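Regulator of nonsense transcripts 2 (Homo sapiens, PDB 4CEM) acts in nonsense-mediated mRNA decay, the pathway that removes transcripts with premature stop codons, and is represented here by the first of its three MIF4G domains. Local coordinates at residues W19-H22 with H23-E27; A106-L109 with C110-H114; E155-V159 with G160-D164; V191-S194 with F195-C199. All coordinates share one frame; numbering follows the deposited sequence.

Contact 1 (W19-H22 with H23-E27); sequences WERH and HLRKE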
loop_
_atom_site.group_PDB
_atom_site.type_symbol
_atom_site.label_atom_id
_atom_site.label_comp_id
_atom_site.label_asym_id
_atom_site.label_seq_id
_atom_site.Cartn_x
_atom_site.Cartn_y
_atom_site.Cartn_z
ATOM N N TRP A 19 11.129 -10.413 9.024
ATOM C CA TRP A 19 11.538 -10.067 10.378
ATOM C C TRP A 19 11.987 -8.633 10.516
ATOM O O TRP A 19 11.654 -7.979 11.503
ATOM C CB TRP A 19 12.579 -11.057 10.907
ATOM C CG TRP A 19 11.925 -12.315 11.398
ATOM C CD1 TRP A 19 11.811 -13.537 10.741
ATOM C CD2 TRP A 19 11.214 -12.497 12.657
ATOM N NE1 TRP A 19 11.116 -14.434 11.493
ATOM C CE2 TRP A 19 10.727 -13.872 12.657
ATOM C CE3 TRP A 19 10.947 -11.691 13.748
ATOM C CZ2 TRP A 19 10.013 -14.396 13.726
ATOM C CZ3 TRP A 19 10.222 -12.226 14.811
ATOM C CH2 TRP A 19 9.774 -13.550 14.803
ATOM N N GLU A 20 12.738 -8.135 9.541
ATOM C CA GLU A 20 13.143 -6.723 9.517
ATOM C C GLU A 20 11.912 -5.826 9.569
ATOM O O GLU A 20 11.820 -4.917 10.395
ATOM C CB GLU A 20 13.955 -6.406 8.257
ATOM C CG GLU A 20 15.410 -6.845 8.345
ATOM C CD GLU A 20 16.099 -6.973 6.987
ATOM O OE1 GLU A 20 15.427 -6.843 5.934
ATOM O OE2 GLU A 20 17.330 -7.221 6.978
ATOM N N ARG A 21 10.962 -6.117 8.689
ATOM C CA ARG A 21 9.687 -5.423 8.669
ATOM C C ARG A 21 9.022 -5.482 10.046
ATOM O O ARG A 21 8.573 -4.467 10.569
ATOM C CB ARG A 21 8.770 -6.035 7.597
ATOM C CG ARG A 21 7.534 -5.211 7.288
ATOM C CD ARG A 21 6.918 -5.555 5.941
ATOM N NE ARG A 21 6.159 -6.808 5.980
ATOM C CZ ARG A 21 6.604 -7.999 5.566
ATOM N NH1 ARG A 21 7.826 -8.142 5.054
ATOM N NH2 ARG A 21 5.813 -9.066 5.660
ATOM N N HIS A 22 8.991 -6.665 10.641
ATOM C CA HIS A 22 8.280 -6.858 11.891
ATOM C C HIS A 22 8.949 -6.129 13.016
ATOM O O HIS A 22 8.307 -5.401 13.776
ATOM C CB HIS A 22 8.184 -8.347 12.206
ATOM C CG HIS A 22 7.575 -8.651 13.546
ATOM N ND1 HIS A 22 6.250 -8.659 13.753
ATOM C CD2 HIS A 22 8.164 -8.977 14.758
ATOM C CE1 HIS A 22 5.999 -8.959 15.038
ATOM N NE2 HIS A 22 7.171 -9.157 15.652
ATOM N N HIS A 23 10.254 -6.302 13.137
ATOM C CA HIS A 23 10.972 -5.666 14.230
ATOM C C HIS A 23 10.866 -4.172 14.178
ATOM O O HIS A 23 10.703 -3.538 15.215
ATOM C CB HIS A 23 12.434 -6.092 14.249
ATOM C CG HIS A 23 12.649 -7.510 14.730
ATOM N ND1 HIS A 23 12.029 -8.008 15.820
ATOM C CD2 HIS A 23 13.463 -8.527 14.242
ATOM C CE1 HIS A 23 12.412 -9.281 16.013
ATOM N NE2 HIS A 23 13.297 -9.596 15.048
ATOM N N LEU A 24 10.948 -3.594 12.982
ATOM C CA LEU A 24 10.852 -2.134 12.836
ATOM C C LEU A 24 9.489 -1.596 13.272
ATOM O O LEU A 24 9.398 -0.630 14.040
ATOM C CB LEU A 24 11.123 -1.705 11.387
ATOM C CG LEU A 24 11.061 -0.195 11.123
ATOM C CD1 LEU A 24 11.959 0.539 12.109
ATOM C CD2 LEU A 24 11.439 0.114 9.677
ATOM N N ARG A 25 8.437 -2.229 12.771
ATOM C CA ARG A 25 7.078 -1.838 13.103
ATOM C C ARG A 25 6.815 -1.876 14.611
ATOM O O ARG A 25 6.163 -0.987 15.162
ATOM C CB ARG A 25 6.091 -2.758 12.386
ATOM C CG ARG A 25 5.979 -2.505 10.894
ATOM C CD ARG A 25 4.987 -3.454 10.252
ATOM N NE ARG A 25 4.881 -3.220 8.817
ATOM C CZ ARG A 25 4.123 -3.929 7.984
ATOM N NH1 ARG A 25 3.381 -4.935 8.425
ATOM N NH2 ARG A 25 4.107 -3.632 6.694
ATOM N N LYS A 26 7.326 -2.921 15.258
ATOM C CA LYS A 26 7.144 -3.152 16.686
ATOM C C LYS A 26 7.844 -2.070 17.486
ATOM O O LYS A 26 7.359 -1.620 18.517
ATOM C CB LYS A 26 7.742 -4.510 17.048
ATOM C CG LYS A 26 7.105 -5.196 18.240
ATOM C CD LYS A 26 5.787 -5.857 17.865
ATOM C CE LYS A 26 5.265 -6.707 19.007
ATOM N NZ LYS A 26 6.290 -7.699 19.449
ATOM N N GLU A 27 8.997 -1.654 16.983
ATOM C CA GLU A 27 9.840 -0.664 17.636
ATOM C C GLU A 27 9.212 0.730 17.487
ATOM O O GLU A 27 9.057 1.452 18.460
ATOM C CB GLU A 27 11.234 -0.719 17.001
ATOM C CG GLU A 27 12.343 -0.041 17.783
ATOM C CD GLU A 27 13.534 0.367 16.912
ATOM O OE1 GLU A 27 13.730 -0.221 15.821
ATOM O OE2 GLU A 27 14.286 1.282 17.321
#
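W19 to E27 form two continuous turns of helix 6-33, tied by four i to i+4 bonds that start with H23 N on W19 O and end with K26 N on H22 O at 3.1 Å. Round this backbone the side chains fall into an aromatic group and a basic pair. W19 and H23, one turn apart, meet through the benzo part of the indole: W19 CE3 lies 3.4 Å from H23 NE2, with the two ring planes 38° apart, so that the rings meet obliquely. H22 completes the aromatic cluster by turning its edge toward the face of H23 in an offset edge-to-face pair, the planes inclined at 62°. Further along, K26 runs beside H22 in the same direction, its NZ 4.2 Å from H22 NE2, and goes on to a salt bridge with E226. R21 and R25 also lie side by side. R21 CG sits over one face of the R25 guanidinium, near its rim, and R21 CD approaches R25 NH2 at 3.5 Å, while the two guanidinium planes stand 76° apart. The extended chain of R25 carries its head to D201, D202 and E155, and R21, bent midway along its chain, also reaches D201; these carboxylates probably offset the closeness of two cations. The helix is thereby clamped to the end of helix 143-158 and to the acidic residues of helix 189-204, while W19 bonds S221 O through NE1 and packs with H22 on the prolines P223 and P224.

Contact 2 (A106-L109 with C110-H114); sequences AVHL and CSLFH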
loop_
_atom_site.group_PDB
_atom_site.type_symbol
_atom_site.label_atom_id
_atom_site.label_comp_id
_atom_site.label_asym_id
_atom_site.label_seq_id
_atom_site.Cartn_x
_atom_site.Cartn_y
_atom_site.Cartn_z
ATOM N N ALA A 106 9.567 8.503 4.858
ATOM C CA ALA A 106 8.451 9.392 5.188
ATOM C C ALA A 106 7.856 9.035 6.552
ATOM O O ALA A 106 7.578 9.922 7.375
ATOM C CB ALA A 106 7.383 9.332 4.112
ATOM N N VAL A 107 7.683 7.736 6.796
ATOM C CA VAL A 107 7.103 7.262 8.049
ATOM C C VAL A 107 8.041 7.610 9.201
ATOM O O VAL A 107 7.589 7.999 10.285
ATOM C CB VAL A 107 6.824 5.731 8.012
ATOM C CG1 VAL A 107 6.401 5.213 9.377
ATOM C CG2 VAL A 107 5.754 5.408 6.979
ATOM N N HIS A 108 9.343 7.480 8.963
ATOM C CA HIS A 108 10.337 7.874 9.963
ATOM C C HIS A 108 10.197 9.326 10.315
ATOM O O HIS A 108 10.227 9.677 11.491
ATOM C CB HIS A 108 11.763 7.556 9.483
ATOM C CG HIS A 108 12.855 8.266 10.262
ATOM N ND1 HIS A 108 13.296 7.832 11.459
ATOM C CD2 HIS A 108 13.604 9.399 9.956
ATOM C CE1 HIS A 108 14.263 8.648 11.904
ATOM N NE2 HIS A 108 14.454 9.609 10.982
ATOM N N LEU A 109 10.049 10.185 9.303
ATOM C CA LEU A 109 9.907 11.625 9.540
ATOM C C LEU A 109 8.585 11.910 10.218
ATOM O O LEU A 109 8.527 12.752 11.104
ATOM C CB LEU A 109 10.023 12.444 8.251
ATOM C CG LEU A 109 11.433 12.528 7.648
ATOM C CD1 LEU A 109 11.424 13.223 6.289
ATOM C CD2 LEU A 109 12.413 13.200 8.604
ATOM N N CYS A 110 7.532 11.201 9.813
ATOM C CA CYS A 110 6.235 11.353 10.471
ATOM C C CYS A 110 6.300 10.991 11.967
ATOM O O CYS A 110 5.592 11.587 12.785
ATOM C CB CYS A 110 5.158 10.527 9.764
ATOM S SG CYS A 110 4.630 11.163 8.152
ATOM N N SER A 111 7.169 10.043 12.324
ATOM C CA SER A 111 7.334 9.631 13.721
ATOM C C SER A 111 8.085 10.663 14.542
ATOM O O SER A 111 7.795 10.845 15.724
ATOM C CB SER A 111 8.047 8.277 13.817
ATOM O OG SER A 111 7.315 7.271 13.140
ATOM N N LEU A 112 9.062 11.336 13.941
ATOM C CA LEU A 112 9.767 12.398 14.661
ATOM C C LEU A 112 8.817 13.579 14.924
ATOM O O LEU A 112 8.835 14.164 16.004
ATOM C CB LEU A 112 11.011 12.859 13.903
ATOM C CG LEU A 112 12.139 11.851 13.657
ATOM C CD1 LEU A 112 13.198 12.484 12.767
ATOM C CD2 LEU A 112 12.749 11.371 14.962
ATOM N N PHE A 113 7.984 13.913 13.945
ATOM C CA PHE A 113 6.953 14.948 14.118
ATOM C C PHE A 113 6.000 14.556 15.232
ATOM O O PHE A 113 5.804 15.298 16.188
ATOM C CB PHE A 113 6.147 15.151 12.827
ATOM C CG PHE A 113 6.685 16.231 11.928
ATOM C CD1 PHE A 113 6.439 17.572 12.211
ATOM C CD2 PHE A 113 7.425 15.915 10.799
ATOM C CE1 PHE A 113 6.921 18.573 11.386
ATOM C CE2 PHE A 113 7.913 16.912 9.970
ATOM C CZ PHE A 113 7.660 18.244 10.263
ATOM N N HIS A 114 5.420 13.371 15.093
ATOM C CA HIS A 114 4.456 12.865 16.060
ATOM C C HIS A 114 5.007 12.844 17.448
ATOM O O HIS A 114 4.317 13.221 18.379
ATOM C CB HIS A 114 4.009 11.468 15.671
ATOM C CG HIS A 114 3.128 10.806 16.701
ATOM N ND1 HIS A 114 1.916 11.283 17.025
ATOM C CD2 HIS A 114 3.327 9.664 17.479
ATOM C CE1 HIS A 114 1.366 10.492 17.965
ATOM N NE2 HIS A 114 2.235 9.501 18.239
#
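The carbonyl oxygen of V107 is gripped twice by S111, by the backbone N at 2.9 Å and by the hydroxyl OG at 3.0 Å. The two donors come from opposite faces of the carbonyl plane, and the hydroxyl is tilted 33° out of it. With chi1 at -60°, S111 OG stands beside its own backbone N, which swings the hydroxyl back over the preceding turn to this acceptor. S111 OG also has a hydrogen bond with N32 ND2, so the serine links its own helix to the end of helix 6-33. Next to it the i to i+4 backbone bonds continue, with C110 N on A106 O at 2.8 Å and F113 N on L109 O at 3.1 Å. A serine hydroxyl bonded to the carbonyl four residues earlier is a familiar way for a helix to take a polar side chain into a buried setting, and here it occurs in helix 103-116 of the all-helical MIF4G domain. Another turn-to-turn pair joins H108 and L112. The leucine lies over one face of the imidazole, its CG offset toward the rim, and its CD1 comes to 3.6 Å from H108 NE2. That nitrogen is hydrogen-bonded to S74 of helix 70-79, a tie that would limit rotation of the ring above the leucine. L109 adds a looser apolar touch, CD2 to L112 CD1 at 4.3 Å, and packs on L73. The F113 ring brings its edge to L109 O, CD2 at 3.4 Å, and stacks with F120 at the start of helix 120-137 while meeting F77 edge-to-face.

Contact 3 (E155-V159 with G160-D164); sequences ELTIV and GIFTD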
loop_
_atom_site.group_PDB
_atom_site.type_symbol
_atom_site.label_atom_id
_atom_site.label_comp_id
_atom_site.label_asym_id
_atom_site.label_seq_id
_atom_site.Cartn_x
_atom_site.Cartn_y
_atom_site.Cartn_z
ATOM N N GLU A 155 0.914 1.977 6.930
ATOM C CA GLU A 155 2.046 2.029 7.865
ATOM C C GLU A 155 1.769 2.973 9.017
ATOM O O GLU A 155 1.996 2.622 10.178
ATOM C CB GLU A 155 3.352 2.467 7.190
ATOM C CG GLU A 155 4.102 1.365 6.464
ATOM C CD GLU A 155 4.468 0.180 7.341
ATOM O OE1 GLU A 155 4.700 0.336 8.555
ATOM O OE2 GLU A 155 4.534 -0.923 6.796
ATOM N N LEU A 156 1.280 4.171 8.694
ATOM C CA LEU A 156 1.018 5.180 9.718
ATOM C C LEU A 156 0.084 4.651 10.806
ATOM O O LEU A 156 0.168 5.069 11.964
ATOM C CB LEU A 156 0.433 6.453 9.099
ATOM C CG LEU A 156 1.405 7.330 8.311
ATOM C CD1 LEU A 156 0.631 8.371 7.525
ATOM C CD2 LEU A 156 2.400 7.980 9.253
ATOM N N THR A 157 -0.811 3.742 10.435
ATOM C CA THR A 157 -1.654 3.092 11.420
ATOM C C THR A 157 -0.840 2.027 12.168
ATOM O O THR A 157 -0.755 2.049 13.391
ATOM C CB THR A 157 -2.915 2.487 10.765
ATOM O OG1 THR A 157 -3.506 3.450 9.879
ATOM C CG2 THR A 157 -3.929 2.074 11.820
ATOM N N ILE A 158 -0.199 1.125 11.435
ATOM C CA ILE A 158 0.562 0.029 12.056
ATOM C C ILE A 158 1.576 0.560 13.051
ATOM O O ILE A 158 1.770 -0.001 14.131
ATOM C CB ILE A 158 1.341 -0.800 11.023
ATOM C CG1 ILE A 158 0.389 -1.523 10.082
ATOM C CG2 ILE A 158 2.217 -1.817 11.736
ATOM C CD1 ILE A 158 1.078 -2.121 8.888
ATOM N N VAL A 159 2.196 1.664 12.675
ATOM C CA VAL A 159 3.253 2.296 13.458
ATOM C C VAL A 159 2.697 3.167 14.598
ATOM O O VAL A 159 3.453 3.771 15.347
ATOM C CB VAL A 159 4.173 3.071 12.476
ATOM C CG1 VAL A 159 4.514 4.476 12.955
ATOM C CG2 VAL A 159 5.389 2.222 12.135
ATOM N N GLY A 160 1.373 3.229 14.735
ATOM C CA GLY A 160 0.739 3.872 15.889
ATOM C C GLY A 160 0.662 5.396 15.896
ATOM O O GLY A 160 0.310 5.989 16.917
ATOM N N ILE A 161 0.992 6.034 14.774
ATOM C CA ILE A 161 0.802 7.475 14.627
ATOM C C ILE A 161 -0.694 7.773 14.601
ATOM O O ILE A 161 -1.161 8.685 15.281
ATOM C CB ILE A 161 1.504 8.010 13.364
ATOM C CG1 ILE A 161 3.026 7.947 13.560
ATOM C CG2 ILE A 161 1.079 9.444 13.073
ATOM C CD1 ILE A 161 3.832 8.135 12.296
ATOM N N PHE A 162 -1.439 6.987 13.825
ATOM C CA PHE A 162 -2.899 6.916 13.947
ATOM C C PHE A 162 -3.318 5.782 14.883
ATOM O O PHE A 162 -2.705 4.717 14.889
ATOM C CB PHE A 162 -3.555 6.671 12.589
ATOM C CG PHE A 162 -3.260 7.717 11.564
ATOM C CD1 PHE A 162 -2.972 9.030 11.922
ATOM C CD2 PHE A 162 -3.310 7.396 10.217
ATOM C CE1 PHE A 162 -2.703 9.985 10.955
ATOM C CE2 PHE A 162 -3.052 8.353 9.248
ATOM C CZ PHE A 162 -2.747 9.649 9.621
ATOM N N THR A 163 -4.389 6.002 15.639
ATOM C CA THR A 163 -4.930 4.978 16.515
ATOM C C THR A 163 -5.598 3.945 15.648
ATOM O O THR A 163 -5.856 4.199 14.481
ATOM C CB THR A 163 -5.981 5.541 17.484
ATOM O OG1 THR A 163 -7.110 6.046 16.740
ATOM C CG2 THR A 163 -5.378 6.636 18.374
ATOM N N ASP A 164 -5.884 2.778 16.209
ATOM C CA ASP A 164 -6.533 1.730 15.439
ATOM C C ASP A 164 -7.833 2.245 14.828
ATOM O O ASP A 164 -8.032 2.116 13.621
ATOM C CB ASP A 164 -6.808 0.502 16.306
ATOM C CG ASP A 164 -5.545 -0.297 16.632
ATOM O OD1 ASP A 164 -4.426 0.074 16.216
ATOM O OD2 ASP A 164 -5.683 -1.325 17.319
#
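The F162 ring has T157 OG1 at its edge, near the ring plane, 4.0 Å from CD2, while L156 CB meets the ring obliquely at 4.0 Å from CE2. The threonine hydroxyl is hydrogen-bonded to I153 O one turn back, and its approach to F162 is only packing. L156 thus serves two residues of the loop: its CD1 lies 4.1 Å from F162 CE2, and its CD2 branch packs at 3.4 Å against I161 CD1. I161 also lies alongside V159, pointing the same way, with its CD1 3.8 Å from V159 CG1. These side chains close over the end of helix 143-158, where the chain turns in a Schellman motif. G160, with phi at 79°, gives its N to T157 O at 2.8 Å, and F162 N reaches back to L156 O at 3.1 Å in a nearly straight bond (169°). Both donors lie above the carbonyl planes they approach. A weak bond from I161 N shares L156 O. R29 of helix 6-33 takes up the carbonyl of I158, and N32 that of V159. T163 then N-caps helix 164-181 with its side chain, and D164, in the first turn, forms salt bridges to R29 and K232. Away from the turn, L156 and F162 both press on L124 of helix 120-137.

Contact 4 (V191-S194 with F195-C199); sequences VVIS and FCRHC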
loop_
_atom_site.group_PDB
_atom_site.type_symbol
_atom_site.label_atom_id
_atom_site.label_comp_id
_atom_site.label_asym_id
_atom_site.label_seq_id
_atom_site.Cartn_x
_atom_site.Cartn_y
_atom_site.Cartn_z
ATOM N N VAL A 191 -2.942 -1.871 -7.047
ATOM C CA VAL A 191 -3.086 -1.150 -5.782
ATOM C C VAL A 191 -3.429 -2.107 -4.632
ATOM O O VAL A 191 -2.900 -1.963 -3.527
ATOM C CB VAL A 191 -4.136 -0.017 -5.890
ATOM C CG1 VAL A 191 -4.525 0.506 -4.520
ATOM C CG2 VAL A 191 -3.588 1.112 -6.750
ATOM N N VAL A 192 -4.296 -3.085 -4.898
ATOM C CA VAL A 192 -4.693 -4.060 -3.876
ATOM C C VAL A 192 -3.565 -5.050 -3.592
ATOM O O VAL A 192 -3.369 -5.469 -2.452
ATOM C CB VAL A 192 -5.951 -4.837 -4.291
ATOM C CG1 VAL A 192 -6.301 -5.883 -3.249
ATOM C CG2 VAL A 192 -7.113 -3.881 -4.488
ATOM N N ILE A 193 -2.822 -5.412 -4.631
ATOM C CA ILE A 193 -1.705 -6.331 -4.489
ATOM C C ILE A 193 -0.595 -5.691 -3.660
ATOM O O ILE A 193 -0.102 -6.298 -2.700
ATOM C CB ILE A 193 -1.173 -6.771 -5.862
ATOM C CG1 ILE A 193 -2.229 -7.633 -6.559
ATOM C CG2 ILE A 193 0.123 -7.545 -5.703
ATOM C CD1 ILE A 193 -2.041 -7.761 -8.052
ATOM N N SER A 194 -0.220 -4.465 -4.024
ATOM C CA SER A 194 0.799 -3.713 -3.286
ATOM C C SER A 194 0.414 -3.617 -1.814
ATOM O O SER A 194 1.198 -3.958 -0.936
ATOM C CB SER A 194 0.984 -2.307 -3.877
ATOM O OG SER A 194 1.692 -1.452 -2.988
ATOM N N PHE A 195 -0.807 -3.170 -1.553
ATOM C CA PHE A 195 -1.313 -3.088 -0.190
ATOM C C PHE A 195 -1.181 -4.418 0.552
ATOM O O PHE A 195 -0.757 -4.457 1.710
ATOM C CB PHE A 195 -2.779 -2.673 -0.202
ATOM C CG PHE A 195 -3.435 -2.762 1.141
ATOM C CD1 PHE A 195 -3.238 -1.772 2.087
ATOM C CD2 PHE A 195 -4.245 -3.843 1.463
ATOM C CE1 PHE A 195 -3.839 -1.852 3.328
ATOM C CE2 PHE A 195 -4.849 -3.931 2.703
ATOM C CZ PHE A 195 -4.645 -2.931 3.638
ATOM N N CYS A 196 -1.570 -5.500 -0.116
ATOM C CA CYS A 196 -1.486 -6.826 0.467
ATOM C C CYS A 196 -0.029 -7.184 0.706
ATOM O O CYS A 196 0.361 -7.500 1.825
ATOM C CB CYS A 196 -2.170 -7.866 -0.431
ATOM S SG CYS A 196 -3.977 -7.848 -0.288
ATOM N N ARG A 197 0.772 -7.110 -0.348
ATOM C CA ARG A 197 2.202 -7.376 -0.257
ATOM C C ARG A 197 2.850 -6.710 0.967
ATOM O O ARG A 197 3.541 -7.367 1.734
ATOM C CB ARG A 197 2.899 -6.929 -1.553
ATOM C CG ARG A 197 4.417 -6.801 -1.459
ATOM C CD ARG A 197 5.110 -6.925 -2.811
ATOM N NE ARG A 197 4.794 -8.204 -3.457
ATOM C CZ ARG A 197 4.022 -8.371 -4.537
ATOM N NH1 ARG A 197 3.465 -7.335 -5.169
ATOM N NH2 ARG A 197 3.811 -9.601 -4.999
ATOM N N HIS A 198 2.604 -5.417 1.154
ATOM C CA HIS A 198 3.311 -4.635 2.166
ATOM C C HIS A 198 2.701 -4.693 3.529
ATOM O O HIS A 198 3.428 -4.822 4.502
ATOM C CB HIS A 198 3.457 -3.185 1.717
ATOM C CG HIS A 198 4.442 -3.004 0.582
ATOM N ND1 HIS A 198 5.771 -2.931 0.786
ATOM C CD2 HIS A 198 4.249 -2.908 -0.800
ATOM C CE1 HIS A 198 6.398 -2.789 -0.399
ATOM N NE2 HIS A 198 5.464 -2.775 -1.367
ATOM N N CYS A 199 1.373 -4.610 3.619
ATOM C CA CYS A 199 0.686 -4.411 4.909
ATOM C C CYS A 199 -0.362 -5.469 5.277
ATOM O O CYS A 199 -0.889 -5.457 6.399
ATOM C CB CYS A 199 0.028 -3.029 4.917
ATOM S SG CYS A 199 1.160 -1.692 4.450
#
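I193 overlaps R197 one turn further on, its CG2 branch touching the guanidinium obliquely, 3.4 Å from NH1. The arginine leaves the backbone with CG on the far side from N (chi1 164°) and then bends at chi3, which folds its head back along the helix over the isoleucine. Beneath the pair R197 N bonds I193 O, close to the direction of the carbonyl. H198 returns to S194 in the same manner: its N donates to S194 O at 2.9 Å, and the edge of its imidazole faces that oxygen, CD2 lying 3.2 Å away. The S194 hydroxyl OG is 3.7 Å from H198 CD2. One face of the imidazole carries R197 CG, near the rim. On another side of the helix V192 CG1 meets C196 SG at 4.2 Å, and both residues pack on L240 of helix 230-259, while F195 packs on I171 of helix 164-181. I193 and R197 rest on S299 of helix 283-303, and V191 and H198 touch helix 143-158. Helix 189-204 is thus packed on most sides by helices that come before and after it in the chain, with the R197 side nearer solvent, as in the stacked helices of an all-helical MIF4G domain.

How the contacts relate
Contacts 2, 3 and 4 are largely buried, whereas contact 1 is only partly so and pairs an exposed face with one turned into the protein. The centre of contact 4 is about 5 Å from the centre of the chain, the centres of the others 14 to 18 Å. R25 joins contacts 1, 3 and 4, through E155 and, probably, a hydrogen bond to H198 O. Contacts 2 and 3 share an apolar seam, I161 and L156 against C110, while contacts 2 and 4 do not touch. Salt bridges and an aromatic cluster thus mark contact 1, apolar packing the meeting of helices 103-116 and 143-158.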